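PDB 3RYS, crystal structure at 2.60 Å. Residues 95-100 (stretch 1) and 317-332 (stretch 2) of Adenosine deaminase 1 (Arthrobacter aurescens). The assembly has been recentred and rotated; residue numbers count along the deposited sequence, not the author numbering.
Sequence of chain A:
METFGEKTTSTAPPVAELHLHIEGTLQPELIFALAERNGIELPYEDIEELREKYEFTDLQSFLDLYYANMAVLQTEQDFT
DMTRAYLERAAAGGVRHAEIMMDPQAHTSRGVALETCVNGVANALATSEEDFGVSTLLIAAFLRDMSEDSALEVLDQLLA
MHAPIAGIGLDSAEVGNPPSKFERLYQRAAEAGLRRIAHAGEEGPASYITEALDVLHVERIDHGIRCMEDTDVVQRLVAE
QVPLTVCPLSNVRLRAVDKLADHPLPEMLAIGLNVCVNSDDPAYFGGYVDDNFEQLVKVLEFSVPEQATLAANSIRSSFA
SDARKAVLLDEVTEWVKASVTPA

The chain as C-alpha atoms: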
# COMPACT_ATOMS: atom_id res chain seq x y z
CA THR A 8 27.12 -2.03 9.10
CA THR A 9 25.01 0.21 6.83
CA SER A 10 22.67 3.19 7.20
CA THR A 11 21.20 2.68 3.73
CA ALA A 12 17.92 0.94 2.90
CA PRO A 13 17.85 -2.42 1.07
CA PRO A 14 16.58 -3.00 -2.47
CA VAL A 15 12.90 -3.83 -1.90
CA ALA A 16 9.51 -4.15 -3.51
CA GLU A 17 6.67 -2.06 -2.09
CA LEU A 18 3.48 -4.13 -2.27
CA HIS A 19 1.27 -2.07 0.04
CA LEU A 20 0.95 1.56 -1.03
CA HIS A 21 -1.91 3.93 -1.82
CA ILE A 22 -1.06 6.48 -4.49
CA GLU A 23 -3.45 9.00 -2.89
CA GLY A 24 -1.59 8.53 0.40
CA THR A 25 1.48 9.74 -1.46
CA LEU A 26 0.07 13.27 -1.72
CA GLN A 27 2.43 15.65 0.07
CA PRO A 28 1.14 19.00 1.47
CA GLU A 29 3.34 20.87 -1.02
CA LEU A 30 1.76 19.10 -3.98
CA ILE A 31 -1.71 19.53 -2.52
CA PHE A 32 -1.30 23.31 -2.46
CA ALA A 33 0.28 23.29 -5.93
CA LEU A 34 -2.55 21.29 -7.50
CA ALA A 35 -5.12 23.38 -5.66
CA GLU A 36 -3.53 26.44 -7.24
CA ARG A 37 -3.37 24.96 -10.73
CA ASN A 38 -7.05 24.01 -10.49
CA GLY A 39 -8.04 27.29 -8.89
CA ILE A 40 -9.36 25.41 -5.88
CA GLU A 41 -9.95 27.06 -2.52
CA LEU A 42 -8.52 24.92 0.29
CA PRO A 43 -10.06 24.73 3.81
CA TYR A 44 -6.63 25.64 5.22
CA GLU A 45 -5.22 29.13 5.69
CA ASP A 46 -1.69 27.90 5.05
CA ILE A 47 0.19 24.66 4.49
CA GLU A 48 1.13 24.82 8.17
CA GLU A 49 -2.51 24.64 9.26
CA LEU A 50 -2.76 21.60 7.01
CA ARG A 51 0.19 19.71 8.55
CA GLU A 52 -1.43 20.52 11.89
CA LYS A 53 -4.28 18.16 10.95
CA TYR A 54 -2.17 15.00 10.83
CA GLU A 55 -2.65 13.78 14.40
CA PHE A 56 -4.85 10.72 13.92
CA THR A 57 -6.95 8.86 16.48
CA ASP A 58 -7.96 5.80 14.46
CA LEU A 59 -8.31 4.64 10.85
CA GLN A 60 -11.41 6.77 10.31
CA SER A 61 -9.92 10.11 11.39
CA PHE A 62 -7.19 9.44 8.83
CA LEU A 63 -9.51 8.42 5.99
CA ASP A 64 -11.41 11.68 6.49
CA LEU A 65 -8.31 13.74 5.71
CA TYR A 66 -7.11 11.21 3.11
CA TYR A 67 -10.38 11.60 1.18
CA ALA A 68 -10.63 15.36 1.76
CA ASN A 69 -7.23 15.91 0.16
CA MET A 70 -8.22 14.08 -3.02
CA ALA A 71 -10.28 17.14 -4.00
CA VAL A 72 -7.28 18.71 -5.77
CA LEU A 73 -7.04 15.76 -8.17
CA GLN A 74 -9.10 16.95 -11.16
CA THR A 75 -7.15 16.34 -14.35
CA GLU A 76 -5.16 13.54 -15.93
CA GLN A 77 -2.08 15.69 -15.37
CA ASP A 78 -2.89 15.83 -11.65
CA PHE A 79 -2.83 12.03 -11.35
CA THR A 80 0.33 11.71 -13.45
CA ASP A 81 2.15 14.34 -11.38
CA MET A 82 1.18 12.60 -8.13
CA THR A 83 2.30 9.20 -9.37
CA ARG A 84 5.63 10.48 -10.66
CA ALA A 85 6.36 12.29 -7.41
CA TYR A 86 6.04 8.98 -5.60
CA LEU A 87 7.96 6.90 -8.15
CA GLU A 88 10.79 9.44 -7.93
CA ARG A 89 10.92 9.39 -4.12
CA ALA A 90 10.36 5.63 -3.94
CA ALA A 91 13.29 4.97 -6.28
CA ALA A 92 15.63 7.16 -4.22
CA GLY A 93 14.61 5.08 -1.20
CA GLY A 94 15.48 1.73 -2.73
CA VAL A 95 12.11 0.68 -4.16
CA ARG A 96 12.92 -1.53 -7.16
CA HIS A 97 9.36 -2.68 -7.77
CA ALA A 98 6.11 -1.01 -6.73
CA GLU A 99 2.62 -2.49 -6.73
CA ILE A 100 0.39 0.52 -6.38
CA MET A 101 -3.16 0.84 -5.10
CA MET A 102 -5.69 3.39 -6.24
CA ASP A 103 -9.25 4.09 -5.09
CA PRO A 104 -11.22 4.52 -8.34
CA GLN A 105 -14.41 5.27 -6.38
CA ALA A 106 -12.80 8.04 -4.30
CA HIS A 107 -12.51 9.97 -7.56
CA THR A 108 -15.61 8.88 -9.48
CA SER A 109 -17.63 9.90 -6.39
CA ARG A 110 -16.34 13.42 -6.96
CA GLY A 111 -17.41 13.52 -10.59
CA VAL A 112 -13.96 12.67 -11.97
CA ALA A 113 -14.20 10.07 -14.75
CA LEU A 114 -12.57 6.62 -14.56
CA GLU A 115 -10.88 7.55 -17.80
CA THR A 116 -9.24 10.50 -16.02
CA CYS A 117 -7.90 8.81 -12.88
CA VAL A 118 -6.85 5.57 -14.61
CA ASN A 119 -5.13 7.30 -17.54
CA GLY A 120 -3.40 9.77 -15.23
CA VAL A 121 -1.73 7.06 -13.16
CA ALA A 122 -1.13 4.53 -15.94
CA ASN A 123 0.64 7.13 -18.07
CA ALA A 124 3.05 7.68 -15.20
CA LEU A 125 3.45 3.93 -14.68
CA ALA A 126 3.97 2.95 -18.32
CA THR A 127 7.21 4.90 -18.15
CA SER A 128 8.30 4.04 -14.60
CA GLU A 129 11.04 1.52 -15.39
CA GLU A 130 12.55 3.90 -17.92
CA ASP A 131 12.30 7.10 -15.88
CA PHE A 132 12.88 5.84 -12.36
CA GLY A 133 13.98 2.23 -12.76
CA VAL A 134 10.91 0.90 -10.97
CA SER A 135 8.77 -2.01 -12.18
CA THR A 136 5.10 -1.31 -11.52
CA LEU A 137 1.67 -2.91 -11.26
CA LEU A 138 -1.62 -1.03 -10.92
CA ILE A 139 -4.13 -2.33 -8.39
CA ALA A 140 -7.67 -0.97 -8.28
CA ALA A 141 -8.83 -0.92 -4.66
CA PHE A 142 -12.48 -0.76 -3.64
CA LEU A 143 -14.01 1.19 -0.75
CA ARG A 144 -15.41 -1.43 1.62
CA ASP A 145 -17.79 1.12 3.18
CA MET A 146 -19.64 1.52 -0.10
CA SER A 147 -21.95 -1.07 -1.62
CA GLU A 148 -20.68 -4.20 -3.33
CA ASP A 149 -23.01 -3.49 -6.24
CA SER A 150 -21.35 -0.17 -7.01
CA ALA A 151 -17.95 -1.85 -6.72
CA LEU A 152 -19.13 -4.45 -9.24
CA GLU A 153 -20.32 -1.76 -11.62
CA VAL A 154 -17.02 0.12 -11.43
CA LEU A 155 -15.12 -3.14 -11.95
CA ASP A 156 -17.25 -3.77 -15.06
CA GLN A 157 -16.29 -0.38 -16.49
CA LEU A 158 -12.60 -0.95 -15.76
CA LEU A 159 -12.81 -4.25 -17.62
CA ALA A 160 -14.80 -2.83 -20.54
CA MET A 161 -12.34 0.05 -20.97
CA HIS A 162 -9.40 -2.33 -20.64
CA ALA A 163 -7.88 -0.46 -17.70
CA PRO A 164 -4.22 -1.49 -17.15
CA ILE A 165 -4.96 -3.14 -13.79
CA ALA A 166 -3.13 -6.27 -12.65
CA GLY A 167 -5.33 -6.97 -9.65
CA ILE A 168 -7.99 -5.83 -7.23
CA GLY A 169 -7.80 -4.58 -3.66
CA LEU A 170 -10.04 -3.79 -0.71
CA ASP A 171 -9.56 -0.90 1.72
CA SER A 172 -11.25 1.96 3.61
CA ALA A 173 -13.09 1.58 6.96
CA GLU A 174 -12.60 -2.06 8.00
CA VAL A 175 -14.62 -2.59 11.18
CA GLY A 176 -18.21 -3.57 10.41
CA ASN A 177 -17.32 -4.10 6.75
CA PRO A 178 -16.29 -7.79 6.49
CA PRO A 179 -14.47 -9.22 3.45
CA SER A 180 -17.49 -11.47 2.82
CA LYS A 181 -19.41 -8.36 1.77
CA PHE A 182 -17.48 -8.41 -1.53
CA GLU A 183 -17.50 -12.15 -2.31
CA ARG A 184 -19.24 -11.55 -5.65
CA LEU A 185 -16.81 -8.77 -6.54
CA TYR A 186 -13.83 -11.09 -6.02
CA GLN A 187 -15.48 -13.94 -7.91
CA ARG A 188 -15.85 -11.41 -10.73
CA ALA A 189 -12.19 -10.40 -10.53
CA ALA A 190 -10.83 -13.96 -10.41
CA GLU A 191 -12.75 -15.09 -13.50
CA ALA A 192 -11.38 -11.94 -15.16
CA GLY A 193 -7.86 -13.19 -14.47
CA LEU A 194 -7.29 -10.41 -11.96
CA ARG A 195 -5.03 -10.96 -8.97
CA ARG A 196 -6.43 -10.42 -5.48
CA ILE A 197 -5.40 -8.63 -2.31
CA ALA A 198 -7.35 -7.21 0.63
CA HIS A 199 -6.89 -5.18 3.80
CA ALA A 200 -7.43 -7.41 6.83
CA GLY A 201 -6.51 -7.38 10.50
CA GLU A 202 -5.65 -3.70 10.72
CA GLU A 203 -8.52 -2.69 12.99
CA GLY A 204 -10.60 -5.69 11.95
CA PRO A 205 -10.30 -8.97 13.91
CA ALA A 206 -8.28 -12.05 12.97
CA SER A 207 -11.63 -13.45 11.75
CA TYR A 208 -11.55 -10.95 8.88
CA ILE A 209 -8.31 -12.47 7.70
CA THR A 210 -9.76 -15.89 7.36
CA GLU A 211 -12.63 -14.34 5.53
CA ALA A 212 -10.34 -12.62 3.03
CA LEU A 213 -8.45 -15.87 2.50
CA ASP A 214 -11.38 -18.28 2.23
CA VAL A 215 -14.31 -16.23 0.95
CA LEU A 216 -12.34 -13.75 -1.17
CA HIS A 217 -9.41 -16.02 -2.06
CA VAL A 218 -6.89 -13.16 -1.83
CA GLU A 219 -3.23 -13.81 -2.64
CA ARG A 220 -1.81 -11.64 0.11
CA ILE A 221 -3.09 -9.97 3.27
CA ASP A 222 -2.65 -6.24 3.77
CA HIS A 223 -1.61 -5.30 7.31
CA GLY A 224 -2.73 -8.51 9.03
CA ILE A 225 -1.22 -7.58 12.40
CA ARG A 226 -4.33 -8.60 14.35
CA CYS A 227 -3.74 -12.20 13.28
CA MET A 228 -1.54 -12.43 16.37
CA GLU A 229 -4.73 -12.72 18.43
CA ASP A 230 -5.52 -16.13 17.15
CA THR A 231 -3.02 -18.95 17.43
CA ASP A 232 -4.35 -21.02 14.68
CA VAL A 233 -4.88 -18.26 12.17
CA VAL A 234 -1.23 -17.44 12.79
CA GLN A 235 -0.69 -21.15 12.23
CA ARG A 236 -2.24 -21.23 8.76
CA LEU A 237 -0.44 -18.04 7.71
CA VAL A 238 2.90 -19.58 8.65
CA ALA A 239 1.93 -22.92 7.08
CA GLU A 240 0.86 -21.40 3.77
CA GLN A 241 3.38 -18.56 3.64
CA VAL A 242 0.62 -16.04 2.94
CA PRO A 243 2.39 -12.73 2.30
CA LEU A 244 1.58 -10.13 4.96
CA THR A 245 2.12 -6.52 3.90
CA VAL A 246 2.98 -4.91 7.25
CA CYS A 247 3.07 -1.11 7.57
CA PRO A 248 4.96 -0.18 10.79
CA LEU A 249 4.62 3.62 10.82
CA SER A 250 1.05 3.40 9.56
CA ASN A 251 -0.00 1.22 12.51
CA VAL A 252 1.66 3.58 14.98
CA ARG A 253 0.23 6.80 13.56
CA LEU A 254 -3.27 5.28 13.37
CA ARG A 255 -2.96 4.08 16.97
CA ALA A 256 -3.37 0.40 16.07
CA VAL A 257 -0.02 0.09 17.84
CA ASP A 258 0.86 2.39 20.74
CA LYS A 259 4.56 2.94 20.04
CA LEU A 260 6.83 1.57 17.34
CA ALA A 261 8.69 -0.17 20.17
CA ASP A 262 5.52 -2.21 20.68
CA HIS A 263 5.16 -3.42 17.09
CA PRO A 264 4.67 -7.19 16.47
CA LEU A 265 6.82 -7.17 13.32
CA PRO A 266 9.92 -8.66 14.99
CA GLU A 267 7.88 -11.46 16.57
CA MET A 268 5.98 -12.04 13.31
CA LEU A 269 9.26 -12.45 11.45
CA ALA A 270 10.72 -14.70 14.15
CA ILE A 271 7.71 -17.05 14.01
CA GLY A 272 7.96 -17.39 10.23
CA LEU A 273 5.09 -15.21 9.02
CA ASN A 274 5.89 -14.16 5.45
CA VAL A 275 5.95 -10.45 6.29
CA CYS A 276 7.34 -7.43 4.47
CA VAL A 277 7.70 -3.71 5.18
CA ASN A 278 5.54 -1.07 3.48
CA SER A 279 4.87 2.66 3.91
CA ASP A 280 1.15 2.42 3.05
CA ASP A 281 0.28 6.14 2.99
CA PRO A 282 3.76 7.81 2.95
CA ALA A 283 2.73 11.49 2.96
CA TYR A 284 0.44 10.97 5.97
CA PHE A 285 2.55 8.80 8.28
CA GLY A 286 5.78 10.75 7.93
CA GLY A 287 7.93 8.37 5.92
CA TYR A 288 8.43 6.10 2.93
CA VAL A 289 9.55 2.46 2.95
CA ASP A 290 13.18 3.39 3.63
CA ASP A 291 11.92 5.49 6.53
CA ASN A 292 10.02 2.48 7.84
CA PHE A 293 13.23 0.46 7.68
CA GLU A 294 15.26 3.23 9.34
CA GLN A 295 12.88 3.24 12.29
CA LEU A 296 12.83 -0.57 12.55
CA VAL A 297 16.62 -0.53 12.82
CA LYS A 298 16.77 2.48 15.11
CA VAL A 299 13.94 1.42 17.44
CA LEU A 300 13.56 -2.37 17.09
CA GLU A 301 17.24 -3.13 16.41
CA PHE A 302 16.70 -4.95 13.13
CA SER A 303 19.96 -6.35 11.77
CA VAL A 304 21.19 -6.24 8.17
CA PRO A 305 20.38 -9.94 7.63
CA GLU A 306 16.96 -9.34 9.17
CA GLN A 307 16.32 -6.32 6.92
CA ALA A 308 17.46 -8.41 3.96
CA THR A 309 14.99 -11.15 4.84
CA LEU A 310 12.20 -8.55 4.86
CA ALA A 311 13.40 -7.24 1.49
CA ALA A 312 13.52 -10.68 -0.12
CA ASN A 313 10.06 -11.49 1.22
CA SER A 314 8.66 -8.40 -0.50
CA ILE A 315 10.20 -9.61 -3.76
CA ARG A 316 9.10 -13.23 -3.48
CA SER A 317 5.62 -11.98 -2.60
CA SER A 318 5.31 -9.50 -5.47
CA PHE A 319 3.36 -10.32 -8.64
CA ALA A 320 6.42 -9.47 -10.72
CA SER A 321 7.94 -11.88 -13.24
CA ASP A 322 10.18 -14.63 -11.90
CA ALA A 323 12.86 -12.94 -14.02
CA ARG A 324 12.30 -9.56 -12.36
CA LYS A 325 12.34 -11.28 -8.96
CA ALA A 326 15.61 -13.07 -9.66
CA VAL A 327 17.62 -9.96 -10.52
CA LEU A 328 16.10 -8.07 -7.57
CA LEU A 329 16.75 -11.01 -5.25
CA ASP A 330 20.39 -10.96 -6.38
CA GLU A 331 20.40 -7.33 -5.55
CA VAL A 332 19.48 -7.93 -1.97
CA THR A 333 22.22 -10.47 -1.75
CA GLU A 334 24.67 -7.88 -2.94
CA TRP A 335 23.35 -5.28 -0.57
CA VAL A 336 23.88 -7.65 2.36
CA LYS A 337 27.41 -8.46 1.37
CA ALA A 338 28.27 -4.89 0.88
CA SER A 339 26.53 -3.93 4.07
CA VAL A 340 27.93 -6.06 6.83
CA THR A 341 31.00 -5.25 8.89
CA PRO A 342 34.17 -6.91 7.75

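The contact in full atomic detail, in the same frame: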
# COMPACT_ATOMS: atom_id res chain seq x y z
N VAL A 95 13.21 1.42 -3.55
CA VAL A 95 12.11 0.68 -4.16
C VAL A 95 12.44 0.29 -5.60
O VAL A 95 12.60 1.15 -6.47
CB VAL A 95 10.78 1.48 -4.11
CG1 VAL A 95 9.65 0.67 -4.74
CG2 VAL A 95 10.43 1.86 -2.69
N ARG A 96 12.54 -1.01 -5.85
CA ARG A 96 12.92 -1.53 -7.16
C ARG A 96 11.68 -1.95 -7.94
O ARG A 96 11.68 -2.00 -9.18
CB ARG A 96 13.87 -2.71 -6.99
CG ARG A 96 15.19 -2.32 -6.38
CD ARG A 96 15.98 -1.48 -7.37
NE ARG A 96 16.35 -2.27 -8.53
CZ ARG A 96 16.40 -1.80 -9.77
NH1 ARG A 96 16.10 -0.53 -10.01
NH2 ARG A 96 16.75 -2.60 -10.77
N HIS A 97 10.62 -2.25 -7.20
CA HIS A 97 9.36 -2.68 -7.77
C HIS A 97 8.23 -2.18 -6.87
O HIS A 97 8.30 -2.30 -5.64
CB HIS A 97 9.32 -4.20 -7.87
CG HIS A 97 8.06 -4.74 -8.47
ND1 HIS A 97 7.00 -5.18 -7.71
CD2 HIS A 97 7.70 -4.94 -9.76
CE1 HIS A 97 6.03 -5.61 -8.50
NE2 HIS A 97 6.43 -5.47 -9.75
N ALA A 98 7.20 -1.61 -7.48
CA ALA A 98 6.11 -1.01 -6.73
C ALA A 98 4.77 -1.49 -7.25
O ALA A 98 4.46 -1.33 -8.43
CB ALA A 98 6.20 0.50 -6.79
N GLU A 99 3.97 -2.10 -6.37
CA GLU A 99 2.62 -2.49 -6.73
C GLU A 99 1.63 -1.55 -6.06
O GLU A 99 1.42 -1.60 -4.85
CB GLU A 99 2.37 -3.97 -6.41
CG GLU A 99 3.14 -4.89 -7.35
CD GLU A 99 2.97 -6.37 -7.04
OE1 GLU A 99 1.93 -6.75 -6.47
OE2 GLU A 99 3.89 -7.14 -7.38
N ILE A 100 1.03 -0.69 -6.87
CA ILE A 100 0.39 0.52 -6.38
C ILE A 100 -1.13 0.46 -6.37
O ILE A 100 -1.76 0.12 -7.37
CB ILE A 100 0.84 1.72 -7.23
CG1 ILE A 100 2.36 1.86 -7.17
CG2 ILE A 100 0.15 3.00 -6.77
CD1 ILE A 100 2.96 2.62 -8.33
N SER A 317 7.06 -12.14 -2.75
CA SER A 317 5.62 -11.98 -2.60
C SER A 317 5.00 -11.15 -3.72
O SER A 317 3.80 -11.23 -3.97
CB SER A 317 5.30 -11.37 -1.23
OG SER A 317 5.83 -12.16 -0.18
N SER A 318 5.82 -10.34 -4.39
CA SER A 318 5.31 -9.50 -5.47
C SER A 318 4.70 -10.34 -6.60
O SER A 318 4.91 -11.55 -6.68
CB SER A 318 6.41 -8.59 -6.02
OG SER A 318 7.42 -9.33 -6.68
N PHE A 319 3.94 -9.68 -7.47
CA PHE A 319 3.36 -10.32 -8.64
C PHE A 319 4.20 -10.00 -9.87
O PHE A 319 3.71 -9.99 -10.99
CB PHE A 319 1.92 -9.87 -8.85
CG PHE A 319 1.00 -10.20 -7.71
CD1 PHE A 319 1.11 -11.41 -7.04
CD2 PHE A 319 0.01 -9.31 -7.32
CE1 PHE A 319 0.26 -11.72 -5.99
CE2 PHE A 319 -0.85 -9.63 -6.27
CZ PHE A 319 -0.72 -10.83 -5.61
N ALA A 320 5.48 -9.72 -9.64
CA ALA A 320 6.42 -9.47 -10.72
C ALA A 320 6.84 -10.79 -11.36
O ALA A 320 6.62 -11.86 -10.80
CB ALA A 320 7.62 -8.70 -10.22
N SER A 321 7.46 -10.70 -12.54
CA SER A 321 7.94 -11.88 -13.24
C SER A 321 9.04 -12.58 -12.45
O SER A 321 9.80 -11.93 -11.73
CB SER A 321 8.48 -11.49 -14.62
OG SER A 321 9.70 -10.79 -14.49
N ASP A 322 9.13 -13.89 -12.59
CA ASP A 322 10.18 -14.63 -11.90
C ASP A 322 11.56 -14.08 -12.29
O ASP A 322 12.51 -14.13 -11.51
CB ASP A 322 10.08 -16.12 -12.19
CG ASP A 322 8.81 -16.74 -11.63
OD1 ASP A 322 8.42 -16.37 -10.50
OD2 ASP A 322 8.20 -17.58 -12.32
N ALA A 323 11.63 -13.55 -13.51
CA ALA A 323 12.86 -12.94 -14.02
C ALA A 323 13.17 -11.65 -13.27
O ALA A 323 14.31 -11.42 -12.85
CB ALA A 323 12.73 -12.66 -15.51
N ARG A 324 12.16 -10.81 -13.10
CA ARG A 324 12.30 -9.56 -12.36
C ARG A 324 12.63 -9.83 -10.90
O ARG A 324 13.38 -9.08 -10.28
CB ARG A 324 11.02 -8.73 -12.47
CG ARG A 324 11.10 -7.38 -11.78
CD ARG A 324 12.18 -6.52 -12.39
NE ARG A 324 12.22 -5.19 -11.79
CZ ARG A 324 13.01 -4.20 -12.21
NH1 ARG A 324 13.82 -4.40 -13.24
NH2 ARG A 324 12.98 -3.02 -11.61
N LYS A 325 12.07 -10.91 -10.35
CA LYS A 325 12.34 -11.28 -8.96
C LYS A 325 13.79 -11.70 -8.80
O LYS A 325 14.46 -11.29 -7.85
CB LYS A 325 11.41 -12.41 -8.52
CG LYS A 325 9.96 -11.99 -8.32
CD LYS A 325 9.05 -13.18 -8.09
CE LYS A 325 7.65 -12.74 -7.70
NZ LYS A 325 6.68 -13.87 -7.66
N ALA A 326 14.26 -12.53 -9.73
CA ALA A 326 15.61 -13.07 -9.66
C ALA A 326 16.67 -11.98 -9.57
O ALA A 326 17.53 -12.01 -8.68
CB ALA A 326 15.87 -13.99 -10.85
N VAL A 327 16.63 -11.03 -10.50
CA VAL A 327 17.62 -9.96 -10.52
C VAL A 327 17.53 -9.08 -9.27
O VAL A 327 18.54 -8.62 -8.75
CB VAL A 327 17.54 -9.10 -11.81
CG1 VAL A 327 17.63 -9.98 -13.05
CG2 VAL A 327 16.26 -8.27 -11.82
N LEU A 328 16.31 -8.85 -8.79
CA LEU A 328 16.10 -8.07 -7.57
C LEU A 328 16.57 -8.85 -6.34
O LEU A 328 17.20 -8.29 -5.45
CB LEU A 328 14.63 -7.67 -7.43
CG LEU A 328 14.20 -6.34 -8.05
CD1 LEU A 328 14.93 -6.06 -9.36
CD2 LEU A 328 12.69 -6.30 -8.24
N LEU A 329 16.26 -10.14 -6.31
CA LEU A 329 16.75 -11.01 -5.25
C LEU A 329 18.28 -10.98 -5.17
O LEU A 329 18.85 -10.95 -4.09
CB LEU A 329 16.25 -12.44 -5.44
CG LEU A 329 15.16 -12.94 -4.49
CD1 LEU A 329 14.49 -11.80 -3.74
CD2 LEU A 329 14.14 -13.79 -5.23
N ASP A 330 18.93 -10.99 -6.33
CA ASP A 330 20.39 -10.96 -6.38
C ASP A 330 20.92 -9.63 -5.86
O ASP A 330 22.05 -9.55 -5.38
CB ASP A 330 20.89 -11.23 -7.80
CG ASP A 330 20.89 -12.71 -8.15
OD1 ASP A 330 20.87 -13.54 -7.21
OD2 ASP A 330 20.92 -13.04 -9.35
N GLU A 331 20.13 -8.62 -6.02
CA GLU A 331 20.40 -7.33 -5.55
C GLU A 331 20.37 -7.24 -4.06
O GLU A 331 21.13 -6.52 -3.53
CB GLU A 331 19.41 -6.39 -6.17
CG GLU A 331 19.98 -5.54 -7.20
CD GLU A 331 18.99 -4.78 -7.98
OE1 GLU A 331 18.95 -4.92 -9.19
OE2 GLU A 331 18.28 -4.01 -7.41
N VAL A 332 19.51 -7.98 -3.40
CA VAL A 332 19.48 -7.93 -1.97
C VAL A 332 20.60 -8.70 -1.36
O VAL A 332 21.13 -8.28 -0.36
CB VAL A 332 18.09 -8.20 -1.32
CG1 VAL A 332 17.12 -8.63 -2.22
CG2 VAL A 332 18.16 -9.05 -0.16

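This is a small, mainly polar contact in which Arg96, His97 and Glu99, from a segment that runs into a strand, meet a loop and the helix that follows. It buries 427 Å², both sides summed. Arg96, His97 and Glu99 point toward the second stretch; Val95, Ala98 and Ile100 do not reach it.

Glu99 serves the loop. Its OE2 accepts a hydrogen bond from Phe319 N at 2.5 Å, a short value to be read with caution because OE2 is crowded in the model. A carboxylate suits this buried place, since it satisfies a backbone NH. His97, with chi1 in t, lays its ring under Ala320. The Ala320 CB sits over one ring face, 3.5 Å from His97 NE2, in a CH-pi contact. The small methyl group fits closely there.

Arg96 carries the largest share of the buried area. Its backbone O accepts a hydrogen bond from Arg324 NH2 at 2.9 Å. Its side chain, m at chi1 to chi3, brings NE within 2.8 Å of Glu331 OE2, a salt bridge whose hydrogen bond is weak. Between these polar links, Leu328 packs its CG 3.8 Å from Arg96 CB and its CD2 4.0 Å from His97 CB. Ser321 caps the helix: its OG accepts from Arg324 N at 2.8 Å.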